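Local coordinates for protein acyl-homoserine-lactone synthase (Mesorhizobium sp. ORS 3359, PDB 6WNS) that probably transfers an acyl group from an acyl-coenzyme A thioester to S-adenosylmethionine, making the acyl-homoserine lactone signal used in bacterial quorum sensing, at residues V39-P42 against E46-A49; E84-L89 against S142-T147; L129-Q134 against A198-G203; R152-A155 against F161-G164. All blocks are in the same frame, centred on the assembly; numbering follows the deposited sequence.

Contact 1 of 4, residues V39-P42 against E46-A49; sequences VARP and EIDA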
loop_
_atom_site.group_PDB
_atom_site.type_symbol
_atom_site.label_atom_id
_atom_site.label_comp_id
_atom_site.label_asym_id
_atom_site.label_seq_id
_atom_site.Cartn_x
_atom_site.Cartn_y
_atom_site.Cartn_z
ATOM N N VAL A 39 6.946 15.956 -3.176
ATOM C CA VAL A 39 8.054 16.895 -3.449
ATOM C C VAL A 39 8.378 16.836 -4.960
ATOM O O VAL A 39 8.586 15.736 -5.449
ATOM C CB VAL A 39 9.291 16.484 -2.627
ATOM C CG1 VAL A 39 10.511 17.295 -3.010
ATOM C CG2 VAL A 39 8.912 16.626 -1.104
ATOM N N ALA A 40 8.348 17.955 -5.596
ATOM C CA ALA A 40 8.699 18.113 -7.034
ATOM C C ALA A 40 10.183 17.929 -7.189
ATOM O O ALA A 40 10.918 18.748 -6.644
ATOM C CB ALA A 40 8.313 19.438 -7.548
ATOM N N ARG A 41 10.613 16.954 -7.976
ATOM C CA ARG A 41 12.048 16.729 -8.259
ATOM C C ARG A 41 12.460 17.295 -9.617
ATOM O O ARG A 41 11.621 17.523 -10.483
ATOM C CB ARG A 41 12.250 15.222 -8.220
ATOM C CG ARG A 41 11.874 14.501 -6.948
ATOM C CD ARG A 41 12.497 15.161 -5.728
ATOM N NE ARG A 41 12.185 14.306 -4.549
ATOM C CZ ARG A 41 12.921 14.300 -3.424
ATOM N NH1 ARG A 41 13.931 15.165 -3.251
ATOM N NH2 ARG A 41 12.566 13.491 -2.432
ATOM N N PRO A 42 13.748 17.624 -9.801
ATOM C CA PRO A 42 14.304 18.161 -11.041
ATOM C C PRO A 42 14.182 17.195 -12.222
ATOM O O PRO A 42 14.191 17.626 -13.333
ATOM C CB PRO A 42 15.745 18.497 -10.723
ATOM C CG PRO A 42 15.816 18.512 -9.221
ATOM C CD PRO A 42 14.794 17.545 -8.761
ATOM N N GLU A 46 8.891 10.669 -8.477
ATOM C CA GLU A 46 8.493 11.028 -7.080
ATOM C C GLU A 46 9.068 9.934 -6.172
ATOM O O GLU A 46 8.868 8.726 -6.403
ATOM C CB GLU A 46 7.012 11.285 -6.985
ATOM C CG GLU A 46 6.555 11.803 -5.610
ATOM C CD GLU A 46 6.413 10.731 -4.533
ATOM O OE1 GLU A 46 5.985 9.606 -4.854
ATOM O OE2 GLU A 46 6.658 11.097 -3.324
ATOM N N ILE A 47 9.696 10.382 -5.081
ATOM C CA ILE A 47 10.426 9.497 -4.177
ATOM C C ILE A 47 10.476 10.204 -2.820
ATOM O O ILE A 47 10.645 11.410 -2.767
ATOM C CB ILE A 47 11.800 9.108 -4.786
ATOM C CG1 ILE A 47 12.512 8.037 -3.973
ATOM C CG2 ILE A 47 12.678 10.328 -4.922
ATOM C CD1 ILE A 47 13.800 7.497 -4.654
ATOM N N ASP A 48 10.343 9.434 -1.750
ATOM C CA ASP A 48 10.300 10.013 -0.400
ATOM C C ASP A 48 11.311 9.314 0.506
ATOM O O ASP A 48 12.125 8.452 0.070
ATOM C CB ASP A 48 8.871 10.035 0.138
ATOM C CG ASP A 48 8.344 8.695 0.605
ATOM O OD1 ASP A 48 9.154 7.737 0.640
ATOM O OD2 ASP A 48 7.102 8.625 0.803
ATOM N N ALA A 49 11.326 9.729 1.768
ATOM C CA ALA A 49 12.344 9.241 2.726
ATOM C C ALA A 49 12.214 7.738 2.942
ATOM O O ALA A 49 13.140 7.143 3.503
ATOM C CB ALA A 49 12.152 10.015 4.014
HETATM O O HOH W 1 9.508 13.408 -4.599
HETATM O O HOH W 2 7.728 13.254 -2.460
#

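Contact 2 of 4, residues E84-L89 against S142-T147; sequences EVFPIL and SVVCET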
loop_
_atom_site.group_PDB
_atom_site.type_symbol
_atom_site.label_atom_id
_atom_site.label_comp_id
_atom_site.label_asym_id
_atom_site.label_seq_id
_atom_site.Cartn_x
_atom_site.Cartn_y
_atom_site.Cartn_z
ATOM N N GLU A 84 6.810 9.130 11.578
ATOM C CA GLU A 84 7.584 10.383 11.390
ATOM C C GLU A 84 6.673 11.588 11.137
ATOM O O GLU A 84 7.130 12.682 11.376
ATOM C CB GLU A 84 8.519 10.173 10.221
ATOM C CG GLU A 84 9.503 9.055 10.478
ATOM C CD GLU A 84 10.227 9.033 11.831
ATOM O OE1 GLU A 84 11.058 9.905 12.081
ATOM O OE2 GLU A 84 9.930 8.131 12.619
ATOM N N VAL A 85 5.486 11.390 10.557
ATOM C CA VAL A 85 4.610 12.497 10.103
ATOM C C VAL A 85 3.303 12.508 10.879
ATOM O O VAL A 85 2.883 13.583 11.352
ATOM C CB VAL A 85 4.371 12.430 8.573
ATOM C CG1 VAL A 85 3.568 13.626 8.083
ATOM C CG2 VAL A 85 5.663 12.324 7.865
ATOM N N PHE A 86 2.659 11.361 11.054
ATOM C CA PHE A 86 1.334 11.360 11.679
ATOM C C PHE A 86 1.294 10.583 12.995
ATOM O O PHE A 86 0.283 9.998 13.262
ATOM C CB PHE A 86 0.330 10.769 10.705
ATOM C CG PHE A 86 0.148 11.643 9.497
ATOM C CD1 PHE A 86 -0.423 12.896 9.639
ATOM C CD2 PHE A 86 0.627 11.246 8.244
ATOM C CE1 PHE A 86 -0.618 13.719 8.539
ATOM C CE2 PHE A 86 0.422 12.075 7.158
ATOM C CZ PHE A 86 -0.173 13.319 7.311
ATOM N N PRO A 87 2.273 10.664 13.909
ATOM C CA PRO A 87 2.171 9.907 15.171
ATOM C C PRO A 87 0.975 10.337 16.027
ATOM O O PRO A 87 0.435 9.539 16.828
ATOM C CB PRO A 87 3.504 10.247 15.849
ATOM C CG PRO A 87 3.933 11.565 15.248
ATOM C CD PRO A 87 3.516 11.453 13.794
ATOM N N ILE A 88 0.509 11.569 15.818
ATOM C CA ILE A 88 -0.680 12.080 16.549
ATOM C C ILE A 88 -1.916 11.221 16.239
ATOM O O ILE A 88 -2.753 11.097 17.148
ATOM C CB ILE A 88 -0.931 13.585 16.352
ATOM C CG1 ILE A 88 -1.939 14.048 17.400
ATOM C CG2 ILE A 88 -1.378 13.929 14.925
ATOM C CD1 ILE A 88 -1.906 15.520 17.670
ATOM N N LEU A 89 -2.002 10.567 15.081
ATOM C CA LEU A 89 -3.179 9.736 14.696
ATOM C C LEU A 89 -3.242 8.452 15.526
ATOM O O LEU A 89 -4.309 7.797 15.532
ATOM C CB LEU A 89 -3.110 9.375 13.216
ATOM C CG LEU A 89 -3.267 10.566 12.257
ATOM C CD1 LEU A 89 -3.024 10.123 10.839
ATOM C CD2 LEU A 89 -4.638 11.219 12.359
ATOM N N SER A 142 -0.296 -1.492 9.361
ATOM C CA SER A 142 -0.733 -0.154 9.829
ATOM C C SER A 142 -0.868 0.758 8.612
ATOM O O SER A 142 -0.169 0.490 7.604
ATOM C CB SER A 142 0.156 0.428 10.881
ATOM O OG SER A 142 1.458 0.645 10.401
ATOM N N VAL A 143 -1.774 1.741 8.663
ATOM C CA VAL A 143 -2.004 2.642 7.489
ATOM C C VAL A 143 -2.657 3.934 7.959
ATOM O O VAL A 143 -3.493 3.953 8.901
ATOM C CB VAL A 143 -2.837 1.916 6.420
ATOM C CG1 VAL A 143 -4.248 1.594 6.947
ATOM C CG2 VAL A 143 -2.926 2.644 5.094
ATOM N N VAL A 144 -2.322 4.988 7.257
ATOM C CA VAL A 144 -2.956 6.323 7.338
ATOM C C VAL A 144 -3.736 6.458 6.027
ATOM O O VAL A 144 -3.105 6.285 4.931
ATOM C CB VAL A 144 -1.875 7.425 7.461
ATOM C CG1 VAL A 144 -2.542 8.810 7.507
ATOM C CG2 VAL A 144 -0.930 7.220 8.651
ATOM N N CYS A 145 -5.038 6.581 6.105
ATOM C CA CYS A 145 -5.906 6.587 4.916
ATOM C C CYS A 145 -7.058 7.569 5.159
ATOM O O CYS A 145 -7.258 8.085 6.332
ATOM C CB CYS A 145 -6.394 5.187 4.588
ATOM S SG CYS A 145 -7.309 4.530 5.994
ATOM N N GLU A 146 -7.720 7.916 4.056
ATOM C CA GLU A 146 -8.930 8.748 4.098
ATOM C C GLU A 146 -9.979 8.030 4.966
ATOM O O GLU A 146 -10.026 6.803 4.935
ATOM C CB GLU A 146 -9.407 9.016 2.683
ATOM C CG GLU A 146 -8.527 10.086 2.085
ATOM C CD GLU A 146 -9.085 10.893 0.920
ATOM O OE1 GLU A 146 -9.842 11.867 1.147
ATOM O OE2 GLU A 146 -8.635 10.598 -0.190
ATOM N N THR A 147 -10.797 8.812 5.656
ATOM C CA THR A 147 -11.785 8.294 6.631
ATOM C C THR A 147 -12.871 7.477 5.937
ATOM O O THR A 147 -13.569 6.834 6.670
ATOM C CB THR A 147 -12.393 9.402 7.486
ATOM O OG1 THR A 147 -12.822 10.394 6.544
ATOM C CG2 THR A 147 -11.423 10.030 8.459
#

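Contact 3 of 4, residues L129-Q134 against A198-G203; sequences LLETAQ and AILADG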
loop_
_atom_site.group_PDB
_atom_site.type_symbol
_atom_site.label_atom_id
_atom_site.label_comp_id
_atom_site.label_asym_id
_atom_site.label_seq_id
_atom_site.Cartn_x
_atom_site.Cartn_y
_atom_site.Cartn_z
ATOM N N LEU A 129 -1.816 -7.633 -1.714
ATOM C CA LEU A 129 -1.214 -7.007 -0.510
ATOM C C LEU A 129 -1.343 -8.015 0.637
ATOM O O LEU A 129 -0.316 -8.296 1.244
ATOM C CB LEU A 129 -1.901 -5.687 -0.158
ATOM C CG LEU A 129 -1.252 -4.936 1.008
ATOM C CD1 LEU A 129 0.114 -4.338 0.604
ATOM C CD2 LEU A 129 -2.181 -3.860 1.572
ATOM N N LEU A 130 -2.545 -8.537 0.901
ATOM C CA LEU A 130 -2.778 -9.468 2.046
ATOM C C LEU A 130 -1.995 -10.754 1.821
ATOM O O LEU A 130 -1.397 -11.266 2.782
ATOM C CB LEU A 130 -4.256 -9.808 2.178
ATOM C CG LEU A 130 -5.155 -8.628 2.504
ATOM C CD1 LEU A 130 -6.609 -9.058 2.503
ATOM C CD2 LEU A 130 -4.748 -8.011 3.831
ATOM N N GLU A 131 -1.995 -11.240 0.585
ATOM C CA GLU A 131 -1.310 -12.503 0.226
ATOM C C GLU A 131 0.205 -12.333 0.394
ATOM O O GLU A 131 0.877 -13.256 0.886
ATOM C CB GLU A 131 -1.729 -12.937 -1.176
ATOM C CG GLU A 131 -3.086 -13.603 -1.168
ATOM C CD GLU A 131 -3.474 -14.272 -2.503
ATOM O OE1 GLU A 131 -4.592 -14.067 -2.941
ATOM O OE2 GLU A 131 -2.671 -15.057 -3.056
ATOM N N THR A 132 0.757 -11.216 -0.032
ATOM C CA THR A 132 2.206 -10.952 0.116
ATOM C C THR A 132 2.525 -10.851 1.601
ATOM O O THR A 132 3.552 -11.524 2.036
ATOM C CB THR A 132 2.600 -9.726 -0.685
ATOM O OG1 THR A 132 2.095 -9.965 -2.002
ATOM C CG2 THR A 132 4.092 -9.478 -0.671
ATOM N N ALA A 133 1.639 -10.160 2.382
ATOM C CA ALA A 133 1.950 -9.968 3.816
ATOM C C ALA A 133 1.907 -11.348 4.513
ATOM O O ALA A 133 2.801 -11.624 5.354
ATOM C CB ALA A 133 0.994 -8.980 4.429
ATOM N N GLN A 134 0.935 -12.181 4.121
ATOM C CA GLN A 134 0.759 -13.570 4.613
ATOM C C GLN A 134 2.071 -14.308 4.409
ATOM O O GLN A 134 2.631 -14.831 5.382
ATOM C CB GLN A 134 -0.326 -14.296 3.817
ATOM C CG GLN A 134 -0.602 -15.726 4.321
ATOM C CD GLN A 134 -1.933 -15.823 5.149
ATOM O OE1 GLN A 134 -2.959 -16.235 4.594
ATOM N NE2 GLN A 134 -1.790 -15.656 6.527
ATOM N N ALA A 198 -4.080 -17.874 -10.055
ATOM C CA ALA A 198 -2.972 -17.399 -9.190
ATOM C C ALA A 198 -2.957 -15.874 -9.226
ATOM O O ALA A 198 -3.295 -15.319 -10.296
ATOM C CB ALA A 198 -1.666 -17.970 -9.669
ATOM N N ILE A 199 -2.584 -15.209 -8.118
ATOM C CA ILE A 199 -2.468 -13.727 -8.096
ATOM C C ILE A 199 -0.975 -13.401 -7.940
ATOM O O ILE A 199 -0.451 -12.670 -8.791
ATOM C CB ILE A 199 -3.313 -13.035 -7.006
ATOM C CG1 ILE A 199 -4.791 -13.376 -7.029
ATOM C CG2 ILE A 199 -3.189 -11.534 -7.130
ATOM C CD1 ILE A 199 -5.585 -12.527 -6.047
ATOM N N LEU A 200 -0.297 -13.953 -6.928
ATOM C CA LEU A 200 1.160 -13.705 -6.682
ATOM C C LEU A 200 2.008 -14.444 -7.716
ATOM O O LEU A 200 1.767 -15.643 -7.886
ATOM C CB LEU A 200 1.559 -14.215 -5.296
ATOM C CG LEU A 200 0.677 -13.777 -4.129
ATOM C CD1 LEU A 200 1.192 -14.386 -2.830
ATOM C CD2 LEU A 200 0.633 -12.257 -4.037
ATOM N N ALA A 201 3.008 -13.780 -8.299
ATOM C CA ALA A 201 4.184 -14.405 -8.961
ATOM C C ALA A 201 5.244 -14.756 -7.893
ATOM O O ALA A 201 6.170 -13.945 -7.629
ATOM C CB ALA A 201 4.713 -13.477 -10.026
ATOM N N ASP A 202 5.078 -15.942 -7.302
ATOM C CA ASP A 202 5.855 -16.587 -6.200
ATOM C C ASP A 202 7.218 -17.147 -6.655
ATOM O O ASP A 202 8.241 -16.894 -5.978
ATOM C CB ASP A 202 5.095 -17.833 -5.721
ATOM C CG ASP A 202 4.046 -17.650 -4.640
ATOM O OD1 ASP A 202 3.032 -18.349 -4.711
ATOM O OD2 ASP A 202 4.284 -16.848 -3.715
ATOM N N GLY A 203 7.242 -17.925 -7.737
ATOM C CA GLY A 203 8.455 -18.615 -8.220
ATOM C C GLY A 203 9.697 -18.194 -7.439
ATOM O O GLY A 203 10.621 -19.017 -7.374
#

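Contact 4 of 4, residues R152-A155 against F161-G164; sequences RLRA and FELG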
loop_
_atom_site.group_PDB
_atom_site.type_symbol
_atom_site.label_atom_id
_atom_site.label_comp_id
_atom_site.label_asym_id
_atom_site.label_seq_id
_atom_site.Cartn_x
_atom_site.Cartn_y
_atom_site.Cartn_z
ATOM N N ARG A 152 -15.344 0.625 3.494
ATOM C CA ARG A 152 -15.131 -0.166 2.262
ATOM C C ARG A 152 -14.379 -1.451 2.615
ATOM O O ARG A 152 -14.704 -2.534 1.995
ATOM C CB ARG A 152 -14.329 0.662 1.266
ATOM C CG ARG A 152 -15.187 1.715 0.594
ATOM C CD ARG A 152 -14.466 2.532 -0.468
ATOM N NE ARG A 152 -15.359 2.519 -1.620
ATOM C CZ ARG A 152 -15.087 1.916 -2.768
ATOM N NH1 ARG A 152 -13.897 1.360 -2.968
ATOM N NH2 ARG A 152 -15.988 1.917 -3.735
ATOM N N LEU A 153 -13.369 -1.335 3.508
ATOM C CA LEU A 153 -12.476 -2.493 3.773
ATOM C C LEU A 153 -13.217 -3.490 4.669
ATOM O O LEU A 153 -13.074 -4.723 4.421
ATOM C CB LEU A 153 -11.156 -2.066 4.416
ATOM C CG LEU A 153 -10.146 -1.329 3.517
ATOM C CD1 LEU A 153 -8.930 -0.963 4.326
ATOM C CD2 LEU A 153 -9.712 -2.128 2.296
ATOM N N ARG A 154 -14.008 -2.989 5.629
ATOM C CA ARG A 154 -14.890 -3.838 6.487
ATOM C C ARG A 154 -16.040 -4.427 5.660
ATOM O O ARG A 154 -16.658 -5.289 6.205
ATOM C CB ARG A 154 -15.369 -3.126 7.764
ATOM C CG ARG A 154 -14.304 -3.147 8.864
ATOM C CD ARG A 154 -14.765 -2.928 10.292
ATOM N NE ARG A 154 -14.784 -1.528 10.610
ATOM C CZ ARG A 154 -14.058 -0.887 11.517
ATOM N NH1 ARG A 154 -13.190 -1.499 12.284
ATOM N NH2 ARG A 154 -14.185 0.429 11.605
ATOM N N ALA A 155 -16.248 -4.068 4.383
ATOM C CA ALA A 155 -17.233 -4.680 3.442
ATOM C C ALA A 155 -16.604 -5.850 2.663
ATOM O O ALA A 155 -17.372 -6.734 2.209
ATOM C CB ALA A 155 -17.796 -3.655 2.471
ATOM N N PHE A 161 -8.867 -1.998 13.261
ATOM C CA PHE A 161 -9.064 -1.224 14.507
ATOM C C PHE A 161 -8.598 0.192 14.183
ATOM O O PHE A 161 -7.438 0.370 13.748
ATOM C CB PHE A 161 -8.318 -1.859 15.689
ATOM C CG PHE A 161 -9.039 -2.940 16.456
ATOM C CD1 PHE A 161 -10.236 -2.684 17.114
ATOM C CD2 PHE A 161 -8.449 -4.183 16.636
ATOM C CE1 PHE A 161 -10.870 -3.667 17.851
ATOM C CE2 PHE A 161 -9.069 -5.162 17.385
ATOM C CZ PHE A 161 -10.278 -4.903 18.000
ATOM N N GLU A 162 -9.471 1.182 14.346
ATOM C CA GLU A 162 -9.046 2.606 14.321
ATOM C C GLU A 162 -8.056 2.836 15.476
ATOM O O GLU A 162 -8.238 2.233 16.526
ATOM C CB GLU A 162 -10.257 3.530 14.448
ATOM C CG GLU A 162 -11.146 3.542 13.211
ATOM C CD GLU A 162 -12.194 2.436 13.123
ATOM O OE1 GLU A 162 -13.072 2.529 12.115
ATOM O OE2 GLU A 162 -12.149 1.474 14.078
ATOM N N LEU A 163 -7.015 3.641 15.287
ATOM C CA LEU A 163 -5.930 3.793 16.286
ATOM C C LEU A 163 -6.096 5.166 16.977
ATOM O O LEU A 163 -5.368 5.482 17.946
ATOM C CB LEU A 163 -4.565 3.772 15.572
ATOM C CG LEU A 163 -4.160 2.405 15.022
ATOM C CD1 LEU A 163 -2.967 2.517 14.107
ATOM C CD2 LEU A 163 -3.876 1.385 16.155
ATOM N N GLY A 164 -7.084 5.958 16.538
ATOM C CA GLY A 164 -7.261 7.277 17.136
ATOM C C GLY A 164 -8.526 8.074 16.598
ATOM O O GLY A 164 -9.253 7.544 15.715
#

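Contact 1 of 4, residues V39-P42 against E46-A49
The guanidinium of R41 donates from NH2 to the backbone oxygen I47 O at 2.9 Å, with an N-H...O angle of 163°. The acceptor lies close to the guanidinium plane, at its edge, while NH2 stands tilted about 35° from the plane of the carbonyl. The neighbouring NE makes a bond of 2.8 Å to a water that also meets V39 O and I47 N, so the arginine and this water together bind both polar backbone atoms of I47. A bend at chi2 (-51°) folds the R41 chain back towards V39, whose CG1 covers one guanidinium face off-centre; a long flexible arginine suits this partly exposed side. A second water joins V39 N to E46 OE2. With R41 cut back to an alanine, I47 O would probably lose its charged donor and the first water one of its bonds. Further out, the buried carboxylate of E46 needs charged mates: its OE1 forms salt bridges with R105 and R26, and D48 pairs with R72 and R105. Such an acid-arginine network is a hallmark of LuxI-type synthases, where it is thought to shape the S-adenosylmethionine end of the active site.

Contact 2 of 4, residues E84-L89 against S142-T147
F86 and L89 both close on one methyl group, CG1 of V144, and the interaction is purely apolar, with no polar atom bonded across the two segments. The tighter approach belongs to leucine: L89 CD1 lies 3.6 Å from V144 CG1, with the second valine methyl a little farther from it. The phenylalanine comes more loosely, its ring carbon F86 CD2 standing 4.1 Å from V144 CG1, obliquely to the ring. Each of the two side chains meets the valine at about a right angle. CG1 of V144 sits anti to the backbone N (chi1 179°), which presents that methyl to both partners. A short, branched residue suits this place, because a beta strand tolerates its bulk near the backbone while the larger leucine and phenylalanine span the distance from the loop.

V144 belongs to strand 140-146, which runs parallel to strand 100-108 in the mixed sheet expected of an acetyltransferase (GNAT) fold. In that fold these two neighbouring strands typically part towards one end to form the cleft that receives the acyl-CoA substrate. M82 adds to the apolar cover of V144.

Hydrogen bonding acts within 84-89 instead. L89 N reaches back to F86 O at 3.0 Å, the i to i+3 backbone bond of the 3-10 turn, and it brings the two apolar side chains together. Packing from the same segment also limits the ring: V85 CG1 lies 3.6 Å above one face of F86, offset toward the rim. Beyond the contact, F86 touches I174 and L89 touches A176, both on strand 174-180.

Contact 3 of 4, residues L129-Q134 against A198-G203
L200 pushes its forked end against helix 121-135, and both of its methyls meet the helix surface. CD1 lies 3.7 Å from E131 CB, while CD2 comes within 3.4 Å of T132 OG1. The leucine achieves this with CG beside its backbone N (chi1 -50°) and an extended chi2 of 179°, which carries the fork outward from the tail. T132 OG1 is likewise turned beside its own backbone N, where it hydrogen bonds to G128 O one helical turn earlier; with its polar need met inside the helix, the hydroxyl can lie against a methyl.

The helix links the parallel strands 100-108 and 140-146 as a beta-alpha-beta crossover. Segment 198-203 belongs to the C-terminal tail; it runs alongside edge strand 4-7, where I199 and A201 share backbone bonds with I4, and packs on the helix. Trimming L200 to an alanine would probably open a gap beside E131 CB and take away the methyl that lies against T132 OG1.

E131 runs out extended beyond CG, crossing I199 at about a right angle. Its CB lies against the leucine fork, and farther out E131 OE2 comes within 3.7 Å of L200 CG, while E131 OE1 stands 3.6 Å from I199 CD1. R190 forms a salt bridge with OE1, so the carboxylate keeps its charge paired beside these apolar neighbours. I199 also touches F124 and C127.

Contact 4 of 4, residues R152-A155 against F161-G164
R154 and E162 meet at their charged ends, and nearly everything close in this contact is packed into that one pair. R154 NH2 is modelled 2.4 Å from E162 OE1, a salt bridge whose N-H...O angle is only 126°. So short a separation is doubtful in its exact value, although the pairing itself is plain. The carboxylate carbon CD lies at the guanidinium edge, near its plane, yet the two flat groups are turned 40° apart. OE2 is more distant, 3.4 Å from R154 NH2 and 3.6 Å from R154 NH1, and the approach is lopsided.

Both chains have to bend to meet. R154 turns at chi3 (-88°) and E162 at chi2, so the arginine reaches out from helix 149-155 while the glutamate curls back from strand 160-162. Their backbones stay well apart: the nearest CA atoms, those of R154 and F161, are 10.3 Å from each other.

The remainder is loose. F161 contributes only its backbone N, at 4.5 Å from R154 NH1, and its CB points away from the helix. R154 is exposed, and a long polar chain suits a surface position. On the inner side the packing is apolar, with L153 against W158 and L160, and E162 lying on I175 and L177. K151 adds a long, weak ion pair to E162 OE1. A solvent-accessible charge pair of this kind probably contributes modestly to stability, fastening a helix to the edge strand that follows it.

Contacts 2 and 4 are immediate neighbours: their centres lie 13 Å apart, and they touch where L89 O packs 4.0 Å from L163 CB. Both reach the same sheet, contact 2 through strand 140-146 and contact 4 through the edge strand 160-162. Contact 3 lies on the opposite side of the chain's centre from contact 2, about 25 Å away between centres, though helix 121-135 leads directly into strand 140-146. Contact 1 stands apart, its centre about 20 Å from that of contact 2. Its charged network is plausibly near the S-adenosylmethionine end of the active site, and contact 2 packs on one of the strands that probably flank the acyl-CoA cleft, whereas contacts 3 and 4 join peripheral elements.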